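Local coordinates for protein toll (Drosophila melanogaster, PDB 4LXR) that is the receptor for cleaved, activated Spaetzle and starts the Toll signalling pathway in dorsal-ventral patterning and innate immunity, at residues Ser483-Tyr487 with Glu488-Phe492; Gln684-Thr687 with Asn688-His691. All blocks are in the same frame, centred on the assembly; numbering follows the deposited sequence.

In the fold
Both contacts are local turns in the leucine-rich repeats of the extracellular part of the receptor. They do not touch; their nearest atoms are about 31 Å apart. Contact 1 lies within repeat 14 and runs from strand 484-485 into the 3-10 turn after it. It is partly buried and largely polar: a carboxylate and backbone carbonyls take up N-H groups, while two leucines face the repeat core. Contact 2 lies at the junction of repeats 17 and 18, ahead of strand 691-693. Most of its touching residues are buried. Its inner side is apolar, and its one backbone hydrogen bond across the turn is weak. Its outer side is polar and carries an N-linked sugar, whereas contact 1 has no glycan of its own.

Contact 1. Residues Ser483-Tyr487 with Glu488-Phe492; sequences SSLGY and EDLAF
Repeat 14 of the leucine-rich repeats turns here from strand 484-485 into a 3-10 turn, and Asp489 reaches back to Gly486 to close it. OD2 of Asp489 takes the N-H of Gly486 at 2.9 Å, from a donor 41° out of the carboxylate plane. A water also donates to Asp489 OD2, at 3.2 Å, and is hydrogen-bonded to Ser484 OG, so it bridges the two side chains. The backbone repeats the link: Asp489 N gives to Gly486 O at 3.1 Å, so two bonds join the same pair of residues. Leu490 N then gives to Tyr487 O, also at 3.1 Å. On the inner side Leu485 lies obliquely across Asp489, with its CD2 3.7 Å from Asp489 CB. Leu485 CD1 meets Leu490 CD2 more loosely, at 4.4 Å. Leu490 goes on to strands 527-530 and 561-564, and Leu485 to Leu531. On the outer side Glu488 folds over Tyr487. Its CG makes a CH-pi contact 4.0 Å from the centroid of the Tyr487 ring. The chain bends at chi2, 106°, which lays the carboxylate over the ring rim with the two planes 16° apart. Tyr557 meets the same ring. Replacing Tyr487 by an alanine is likely to let the Glu488 chain turn more easily, its supporting ring face gone, and to leave Tyr557 without this ring partner. Leucines turned into the core are typical of the leucine-rich repeat solenoid; here strand 484-485 also pairs in parallel with strand 509-510.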
loop_
_atom_site.group_PDB
_atom_site.type_symbol
_atom_site.label_atom_id
_atom_site.label_comp_id
_atom_site.label_asym_id
_atom_site.label_seq_id
_atom_site.Cartn_x
_atom_site.Cartn_y
_atom_site.Cartn_z
ATOM N N SER A 483 0.200 -21.417 15.692
ATOM C CA SER A 483 -0.817 -22.463 15.560
ATOM C C SER A 483 -1.958 -22.381 16.584
ATOM O O SER A 483 -2.971 -23.060 16.441
ATOM C CB SER A 483 -0.170 -23.854 15.570
ATOM O OG SER A 483 0.511 -24.063 16.791
ATOM N N SER A 484 -1.803 -21.553 17.610
ATOM C CA SER A 484 -2.855 -21.407 18.610
ATOM C C SER A 484 -2.662 -20.153 19.456
ATOM O O SER A 484 -1.544 -19.645 19.576
ATOM C CB SER A 484 -2.926 -22.641 19.514
ATOM O OG SER A 484 -1.777 -22.719 20.336
ATOM N N LEU A 485 -3.756 -19.650 20.029
ATOM C CA LEU A 485 -3.690 -18.461 20.870
ATOM C C LEU A 485 -4.334 -18.692 22.233
ATOM O O LEU A 485 -5.327 -19.411 22.344
ATOM C CB LEU A 485 -4.341 -17.255 20.172
ATOM C CG LEU A 485 -3.687 -16.737 18.883
ATOM C CD1 LEU A 485 -4.607 -15.728 18.213
ATOM C CD2 LEU A 485 -2.324 -16.104 19.151
ATOM N N GLY A 486 -3.742 -18.092 23.265
ATOM C CA GLY A 486 -4.348 -17.998 24.587
ATOM C C GLY A 486 -4.494 -16.513 24.878
ATOM O O GLY A 486 -4.052 -15.690 24.085
ATOM N N TYR A 487 -5.108 -16.147 25.993
ATOM C CA TYR A 487 -5.288 -14.730 26.269
ATOM C C TYR A 487 -3.940 -14.064 26.528
ATOM O O TYR A 487 -3.779 -12.873 26.281
ATOM C CB TYR A 487 -6.265 -14.496 27.432
ATOM C CG TYR A 487 -5.704 -14.807 28.797
ATOM C CD1 TYR A 487 -5.766 -16.097 29.317
ATOM C CD2 TYR A 487 -5.120 -13.812 29.570
ATOM C CE1 TYR A 487 -5.258 -16.390 30.570
ATOM C CE2 TYR A 487 -4.608 -14.092 30.821
ATOM C CZ TYR A 487 -4.679 -15.382 31.318
ATOM O OH TYR A 487 -4.169 -15.661 32.564
ATOM N N GLU A 488 -2.972 -14.844 27.005
ATOM C CA GLU A 488 -1.617 -14.343 27.245
ATOM C C GLU A 488 -0.920 -13.909 25.957
ATOM O O GLU A 488 -0.016 -13.071 25.990
ATOM C CB GLU A 488 -0.760 -15.399 27.946
ATOM C CG GLU A 488 -1.278 -15.829 29.297
ATOM C CD GLU A 488 -1.901 -17.220 29.269
ATOM O OE1 GLU A 488 -2.346 -17.666 28.187
ATOM O OE2 GLU A 488 -1.936 -17.870 30.337
ATOM N N ASP A 489 -1.321 -14.492 24.829
ATOM C CA ASP A 489 -0.709 -14.156 23.539
ATOM C C ASP A 489 -1.194 -12.800 23.022
ATOM O O ASP A 489 -0.576 -12.223 22.129
ATOM C CB ASP A 489 -0.994 -15.238 22.495
ATOM C CG ASP A 489 -0.384 -16.583 22.857
ATOM O OD1 ASP A 489 0.723 -16.612 23.439
ATOM O OD2 ASP A 489 -1.016 -17.616 22.552
ATOM N N LEU A 490 -2.299 -12.303 23.586
ATOM C CA LEU A 490 -2.866 -11.020 23.172
ATOM C C LEU A 490 -2.600 -9.908 24.177
ATOM O O LEU A 490 -3.084 -8.793 24.003
ATOM C CB LEU A 490 -4.384 -11.123 22.949
ATOM C CG LEU A 490 -4.981 -12.233 22.076
ATOM C CD1 LEU A 490 -6.489 -12.249 22.253
ATOM C CD2 LEU A 490 -4.617 -12.086 20.605
ATOM N N ALA A 491 -1.832 -10.195 25.222
ATOM C CA ALA A 491 -1.627 -9.207 26.280
ATOM C C ALA A 491 -0.488 -8.218 26.006
ATOM O O ALA A 491 0.484 -8.161 26.764
ATOM C CB ALA A 491 -1.435 -9.895 27.633
ATOM N N PHE A 492 -0.623 -7.432 24.937
ATOM C CA PHE A 492 0.386 -6.430 24.577
ATOM C C PHE A 492 0.187 -5.171 25.427
ATOM O O PHE A 492 -0.932 -4.680 25.549
ATOM C CB PHE A 492 0.295 -6.058 23.090
ATOM C CG PHE A 492 0.511 -7.209 22.145
ATOM C CD1 PHE A 492 1.785 -7.515 21.680
ATOM C CD2 PHE A 492 -0.557 -7.972 21.702
ATOM C CE1 PHE A 492 1.987 -8.572 20.804
ATOM C CE2 PHE A 492 -0.358 -9.037 20.820
ATOM C CZ PHE A 492 0.921 -9.330 20.368
HETATM O O HOH W 1 -1.442 -20.761 22.909
#

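Contact 2. Residues Gln684-Thr687 with Asn688-His691; sequences QLPT and NLTH. With NAG (2-acetamido-2-deoxy-beta-D-glucopyranose), chain K.
Leu689 lies against Pro686, the two side chains slanting across each other, in a type I beta turn that runs from Pro686 to Leu689. With chi1 at -155°, CG of Leu689 lies anti to the backbone N, which brings CD1 to CG of the Pro686 ring at 3.8 Å. The other methyl of Leu689, CD2, comes 4.3 Å from Leu685 CD2. Leu689 CB also presses on Pro686 O, at 3.2 Å. The turn is closed by a weak backbone bond, Leu689 N to Pro686 O at 3.3 Å. Pro686 and Leu689 both pack on Leu670 of strand 669-671, and Leu685 and Leu689 on Phe709 of helix 704-710. Thr687 and Asn688, in the middle of the turn, face outward. Thr687 CG2 lies 3.2 Å from Asn688 N and 3.6 Å from Asn688 OD1. ND2 of Asn688 is bonded covalently to C1 of an N-acetylglucosamine, at 1.4 Å, and Ser666 OG hydrogen-bonds to the sugar. Asn688, Leu689 and Thr690 form the Asn-X-Thr sequon of N-glycosylation, with its middle residue turned inward. The one hydrogen bond across the turn is weak, so its shape probably rests largely on apolar contacts, while the outward Asn688 carries its sugar away from the buried face.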
loop_
_atom_site.group_PDB
_atom_site.type_symbol
_atom_site.label_atom_id
_atom_site.label_comp_id
_atom_site.label_asym_id
_atom_site.label_seq_id
_atom_site.Cartn_x
_atom_site.Cartn_y
_atom_site.Cartn_z
ATOM N N GLN A 684 -35.834 -47.670 38.214
ATOM C CA GLN A 684 -35.194 -47.658 36.906
ATOM C C GLN A 684 -34.931 -46.221 36.463
ATOM O O GLN A 684 -34.406 -45.994 35.378
ATOM C CB GLN A 684 -36.070 -48.353 35.864
ATOM C CG GLN A 684 -36.094 -49.872 35.957
ATOM C CD GLN A 684 -37.238 -50.480 35.151
ATOM O OE1 GLN A 684 -38.175 -49.784 34.756
ATOM N NE2 GLN A 684 -37.163 -51.779 34.905
ATOM N N LEU A 685 -35.304 -45.252 37.298
ATOM C CA LEU A 685 -35.202 -43.845 36.910
ATOM C C LEU A 685 -34.028 -43.144 37.562
ATOM O O LEU A 685 -34.004 -42.989 38.775
ATOM C CB LEU A 685 -36.494 -43.095 37.235
ATOM C CG LEU A 685 -37.755 -43.608 36.541
ATOM C CD1 LEU A 685 -38.982 -42.862 37.046
ATOM C CD2 LEU A 685 -37.619 -43.480 35.030
ATOM N N PRO A 686 -33.053 -42.702 36.751
ATOM C CA PRO A 686 -31.879 -41.996 37.279
ATOM C C PRO A 686 -32.258 -40.807 38.158
ATOM O O PRO A 686 -33.260 -40.134 37.915
ATOM C CB PRO A 686 -31.117 -41.560 36.018
ATOM C CG PRO A 686 -32.008 -41.896 34.856
ATOM C CD PRO A 686 -32.928 -42.976 35.312
ATOM N N THR A 687 -31.452 -40.572 39.184
ATOM C CA THR A 687 -31.807 -39.652 40.258
ATOM C C THR A 687 -31.744 -38.170 39.862
ATOM O O THR A 687 -32.512 -37.358 40.370
ATOM C CB THR A 687 -30.964 -39.954 41.531
ATOM O OG1 THR A 687 -31.845 -40.282 42.611
ATOM C CG2 THR A 687 -30.066 -38.775 41.926
ATOM N N ASN A 688 -30.850 -37.821 38.944
ATOM C CA ASN A 688 -30.722 -36.434 38.501
ATOM C C ASN A 688 -31.606 -36.092 37.303
ATOM O O ASN A 688 -31.477 -35.009 36.716
ATOM C CB ASN A 688 -29.257 -36.108 38.192
ATOM C CG ASN A 688 -28.414 -36.041 39.439
ATOM O OD1 ASN A 688 -28.895 -35.635 40.498
ATOM N ND2 ASN A 688 -27.152 -36.452 39.331
ATOM N N LEU A 689 -32.497 -37.022 36.958
ATOM C CA LEU A 689 -33.398 -36.891 35.807
ATOM C C LEU A 689 -34.294 -35.662 35.885
ATOM O O LEU A 689 -34.920 -35.415 36.915
ATOM C CB LEU A 689 -34.275 -38.147 35.674
ATOM C CG LEU A 689 -34.815 -38.472 34.276
ATOM C CD1 LEU A 689 -33.664 -38.788 33.310
ATOM C CD2 LEU A 689 -35.796 -39.626 34.333
ATOM N N THR A 690 -34.365 -34.900 34.791
ATOM C CA THR A 690 -35.253 -33.737 34.718
ATOM C C THR A 690 -36.149 -33.800 33.486
ATOM O O THR A 690 -37.019 -32.953 33.291
ATOM C CB THR A 690 -34.474 -32.403 34.666
ATOM O OG1 THR A 690 -33.777 -32.317 33.421
ATOM C CG2 THR A 690 -33.469 -32.295 35.821
ATOM N N HIS A 691 -35.937 -34.807 32.652
ATOM C CA HIS A 691 -36.751 -34.979 31.455
ATOM C C HIS A 691 -36.896 -36.471 31.132
ATOM O O HIS A 691 -35.901 -37.224 31.090
ATOM C CB HIS A 691 -36.129 -34.201 30.283
ATOM C CG HIS A 691 -36.866 -34.349 28.988
ATOM N ND1 HIS A 691 -38.013 -33.642 28.698
ATOM C CD2 HIS A 691 -36.614 -35.117 27.902
ATOM C CE1 HIS A 691 -38.437 -33.971 27.491
ATOM N NE2 HIS A 691 -37.606 -34.864 26.986
HETATM C C1 NAG K . -26.370 -35.918 40.418
HETATM C C2 NAG K . -25.116 -36.753 40.683
HETATM C C3 NAG K . -24.345 -36.172 41.863
HETATM C C4 NAG K . -24.024 -34.706 41.608
HETATM C C5 NAG K . -25.299 -33.929 41.277
HETATM C C6 NAG K . -25.025 -32.504 40.858
HETATM C C7 NAG K . -25.133 -39.134 40.077
HETATM C C8 NAG K . -25.551 -40.515 40.489
HETATM N N2 NAG K . -25.448 -38.150 40.926
HETATM O O3 NAG K . -23.143 -36.906 42.071
HETATM O O4 NAG K . -23.414 -34.146 42.766
HETATM O O5 NAG K . -25.996 -34.550 40.184
HETATM O O6 NAG K . -24.605 -32.437 39.502
HETATM O O7 NAG K . -24.540 -38.919 39.016
#